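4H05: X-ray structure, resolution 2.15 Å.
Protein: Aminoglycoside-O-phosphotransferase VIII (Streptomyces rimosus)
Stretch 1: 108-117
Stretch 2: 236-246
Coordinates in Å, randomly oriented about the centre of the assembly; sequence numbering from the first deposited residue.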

# COMPACT_ATOMS: atom_id res chain seq x y z
N GLN A 108 10.57 18.21 10.34
CA GLN A 108 9.40 17.36 10.60
C GLN A 108 9.66 15.90 10.16
O GLN A 108 8.98 14.98 10.59
CB GLN A 108 8.14 17.98 9.94
CG GLN A 108 7.46 19.07 10.74
CD GLN A 108 6.13 19.51 10.10
OE1 GLN A 108 5.13 19.67 10.78
NE2 GLN A 108 6.14 19.71 8.81
N ARG A 109 10.72 15.69 9.39
CA ARG A 109 11.04 14.37 8.88
C ARG A 109 11.09 13.26 9.93
O ARG A 109 10.51 12.21 9.70
CB ARG A 109 12.32 14.42 8.08
CG ARG A 109 12.09 15.32 6.89
CD ARG A 109 13.35 15.55 6.11
NE ARG A 109 13.01 16.30 4.92
CZ ARG A 109 13.91 16.81 4.10
NH1 ARG A 109 15.20 16.63 4.31
NH2 ARG A 109 13.51 17.50 3.07
N LEU A 110 11.71 13.49 11.08
CA LEU A 110 11.73 12.49 12.15
C LEU A 110 10.34 12.24 12.66
O LEU A 110 9.97 11.11 12.88
CB LEU A 110 12.65 12.92 13.31
CG LEU A 110 14.15 12.64 13.06
CD1 LEU A 110 15.00 13.84 13.41
CD2 LEU A 110 14.63 11.44 13.83
N ASP A 111 9.56 13.30 12.85
CA ASP A 111 8.19 13.10 13.27
C ASP A 111 7.32 12.22 12.33
O ASP A 111 6.41 11.54 12.78
CB ASP A 111 7.49 14.47 13.44
CG ASP A 111 8.13 15.31 14.55
OD1 ASP A 111 8.59 14.72 15.56
OD2 ASP A 111 8.19 16.55 14.38
N VAL A 112 7.51 12.36 11.03
CA VAL A 112 6.79 11.54 10.01
C VAL A 112 7.19 10.09 10.18
O VAL A 112 6.32 9.18 10.32
CB VAL A 112 7.06 12.06 8.60
CG1 VAL A 112 6.38 11.15 7.57
CG2 VAL A 112 6.52 13.49 8.48
N ALA A 113 8.49 9.90 10.31
CA ALA A 113 9.07 8.59 10.60
C ALA A 113 8.42 7.95 11.79
O ALA A 113 8.06 6.78 11.71
CB ALA A 113 10.57 8.71 10.82
N VAL A 114 8.25 8.71 12.88
CA VAL A 114 7.65 8.22 14.11
C VAL A 114 6.19 7.95 13.95
O VAL A 114 5.69 6.95 14.49
CB VAL A 114 7.91 9.22 15.32
CG1 VAL A 114 7.13 8.80 16.54
CG2 VAL A 114 9.43 9.25 15.69
N ALA A 115 5.49 8.84 13.24
CA ALA A 115 4.04 8.67 13.02
C ALA A 115 3.84 7.40 12.18
O ALA A 115 2.94 6.59 12.45
CB ALA A 115 3.43 9.92 12.35
N LEU A 116 4.75 7.18 11.22
CA LEU A 116 4.67 5.97 10.40
C LEU A 116 4.75 4.73 11.28
O LEU A 116 3.87 3.86 11.24
CB LEU A 116 5.69 5.94 9.30
CG LEU A 116 5.38 6.79 8.06
CD1 LEU A 116 6.59 6.76 7.17
CD2 LEU A 116 4.20 6.31 7.22
N ALA A 117 5.73 4.69 12.15
CA ALA A 117 5.87 3.61 13.11
C ALA A 117 4.62 3.44 13.98
O ALA A 117 4.22 2.31 14.29
CB ALA A 117 7.10 3.87 13.98
N PRO A 236 11.77 9.22 -1.35
CA PRO A 236 11.38 10.08 -0.23
C PRO A 236 12.52 10.66 0.65
O PRO A 236 13.69 10.24 0.66
CB PRO A 236 10.46 9.15 0.58
CG PRO A 236 11.13 7.83 0.44
CD PRO A 236 11.58 7.80 -1.00
N TRP A 237 12.14 11.65 1.42
CA TRP A 237 13.10 12.47 2.11
C TRP A 237 13.22 12.06 3.53
O TRP A 237 12.74 12.71 4.47
CB TRP A 237 12.65 13.92 1.96
CG TRP A 237 12.90 14.45 0.61
CD1 TRP A 237 14.06 15.11 0.18
CD2 TRP A 237 12.01 14.40 -0.57
NE1 TRP A 237 13.93 15.49 -1.13
CE2 TRP A 237 12.73 15.08 -1.65
CE3 TRP A 237 10.77 13.86 -0.83
CZ2 TRP A 237 12.20 15.21 -2.93
CZ3 TRP A 237 10.25 13.97 -2.13
CH2 TRP A 237 10.93 14.66 -3.15
N PHE A 238 13.87 10.93 3.70
CA PHE A 238 14.02 10.32 5.00
C PHE A 238 15.52 10.09 5.24
O PHE A 238 16.30 10.99 5.02
CB PHE A 238 13.12 9.06 5.08
CG PHE A 238 11.63 9.38 5.18
CD1 PHE A 238 10.73 8.98 4.21
CD2 PHE A 238 11.13 10.11 6.29
CE1 PHE A 238 9.38 9.31 4.30
CE2 PHE A 238 9.78 10.43 6.39
CZ PHE A 238 8.91 10.01 5.42
N GLY A 239 15.91 8.93 5.73
CA GLY A 239 17.30 8.50 5.69
C GLY A 239 17.60 7.69 6.91
O GLY A 239 16.66 7.20 7.61
N PRO A 240 18.91 7.51 7.21
CA PRO A 240 19.30 6.54 8.22
C PRO A 240 18.74 6.87 9.62
O PRO A 240 18.43 5.99 10.42
CB PRO A 240 20.86 6.60 8.19
CG PRO A 240 21.23 7.81 7.38
CD PRO A 240 20.06 8.08 6.47
N GLU A 241 18.61 8.15 9.90
CA GLU A 241 18.13 8.58 11.22
C GLU A 241 16.62 8.39 11.38
O GLU A 241 16.13 8.09 12.45
CB GLU A 241 18.45 10.05 11.42
CG GLU A 241 19.92 10.36 11.64
CD GLU A 241 20.08 11.82 12.05
OE1 GLU A 241 20.38 12.66 11.17
OE2 GLU A 241 19.81 12.11 13.24
N CYS A 242 15.89 8.67 10.34
CA CYS A 242 14.48 8.36 10.30
C CYS A 242 14.23 6.89 10.47
O CYS A 242 13.36 6.51 11.26
CB CYS A 242 13.87 8.87 9.02
SG CYS A 242 13.86 10.68 8.91
N SER A 243 15.02 6.03 9.82
CA SER A 243 14.83 4.56 10.02
C SER A 243 15.09 4.12 11.42
O SER A 243 14.31 3.36 11.98
CB SER A 243 15.69 3.70 9.11
OG SER A 243 15.72 4.18 7.79
N ALA A 244 16.19 4.57 12.02
CA ALA A 244 16.35 4.44 13.49
C ALA A 244 15.16 5.01 14.30
O ALA A 244 14.70 4.39 15.26
CB ALA A 244 17.65 5.11 13.94
N ALA A 245 14.65 6.19 13.93
CA ALA A 245 13.49 6.73 14.68
C ALA A 245 12.24 5.84 14.45
O ALA A 245 11.54 5.46 15.39
CB ALA A 245 13.23 8.18 14.33
N PHE A 246 11.97 5.45 13.23
CA PHE A 246 10.91 4.47 13.02
C PHE A 246 11.14 3.21 13.87
O PHE A 246 10.24 2.74 14.55
CB PHE A 246 10.83 4.06 11.58
CG PHE A 246 9.75 3.07 11.30
CD1 PHE A 246 9.98 1.74 11.48
CD2 PHE A 246 8.51 3.49 10.88
CE1 PHE A 246 8.99 0.82 11.23
CE2 PHE A 246 7.51 2.57 10.60
CZ PHE A 246 7.75 1.23 10.80

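The centre of the contact is built on small side chains. Ala-113 points its CA-to-CB bond toward the second stretch, and its CB lies 3.8 Å from CB of Cys-242 and 4.4 Å from CB of Ala-245; the same methyl sits 3.6 Å from the backbone O of Cys-242. With so little bulk between them, the helices 109-117 and 240-246 come close: their axes approach to 8.1 Å and run in the same general direction, 35° apart. The CA atoms confirm the register, with Leu-110 and Cys-242 separated by 5.3 Å and Val-114 and Phe-246 by 5.1 Å. Each pair steps four residues along both helices, roughly one turn.

Aromatic rings close the space on two sides of this alanine. Phe-246, chi1 in the t well, reaches the first helix near its last residues here. CB of Ala-117 stands 3.8 Å from the centroid of the Phe-246 ring and 25° off the ring normal, a CH-pi contact over the face, while O of Ala-113 approaches the ring edge, 3.4 Å from CD2 of Phe-246. O of Ala-113 also accepts the helical hydrogen bond from N of Ala-117, at 3.2 Å. Leu-116 adds an apolar contact, its CB 4.0 Å from CE2 of Phe-246.

Phe-238 behaves differently. Its CA-to-CB bond points away from the first stretch, yet chi1 of -72° (m) brings the ring back to it. CG1 of Val-112 meets the ring edge, 3.5 Å from CZ of Phe-238, and CD1 of Leu-116 lies 4.4 Å from the same CZ. Gly-239 follows at the N-cap position, with phi of 146° and psi of -163°, backbone angles that call for glycine. Its O receives both N and OG of Ser-243, at 3.0 and 3.2 Å, fastening the first turn of the helix from within the stretch.

Toward the exposed margin, Leu-110 starts sideways but its tip turns inward, placing CD2 3.6 Å from CB of Ala-245; CG2 of Val-114 reaches that CB at 4.2 Å.

At the polar edge, Arg-109 extends with chi2 and chi3 both t. Its CD passes 3.3 Å from O of Trp-237, and CB of Trp-237 lies over one face of the guanidinium. NH2 of Arg-109 is 3.8 Å from CD1 of Trp-237, while NE and NH2 are hydrogen-bonded elsewhere in the structure. No hydrogen bond crosses between the stretches, so the 619 Å² of buried surface reflects van der Waals packing, supplemented by the CH-pi contact.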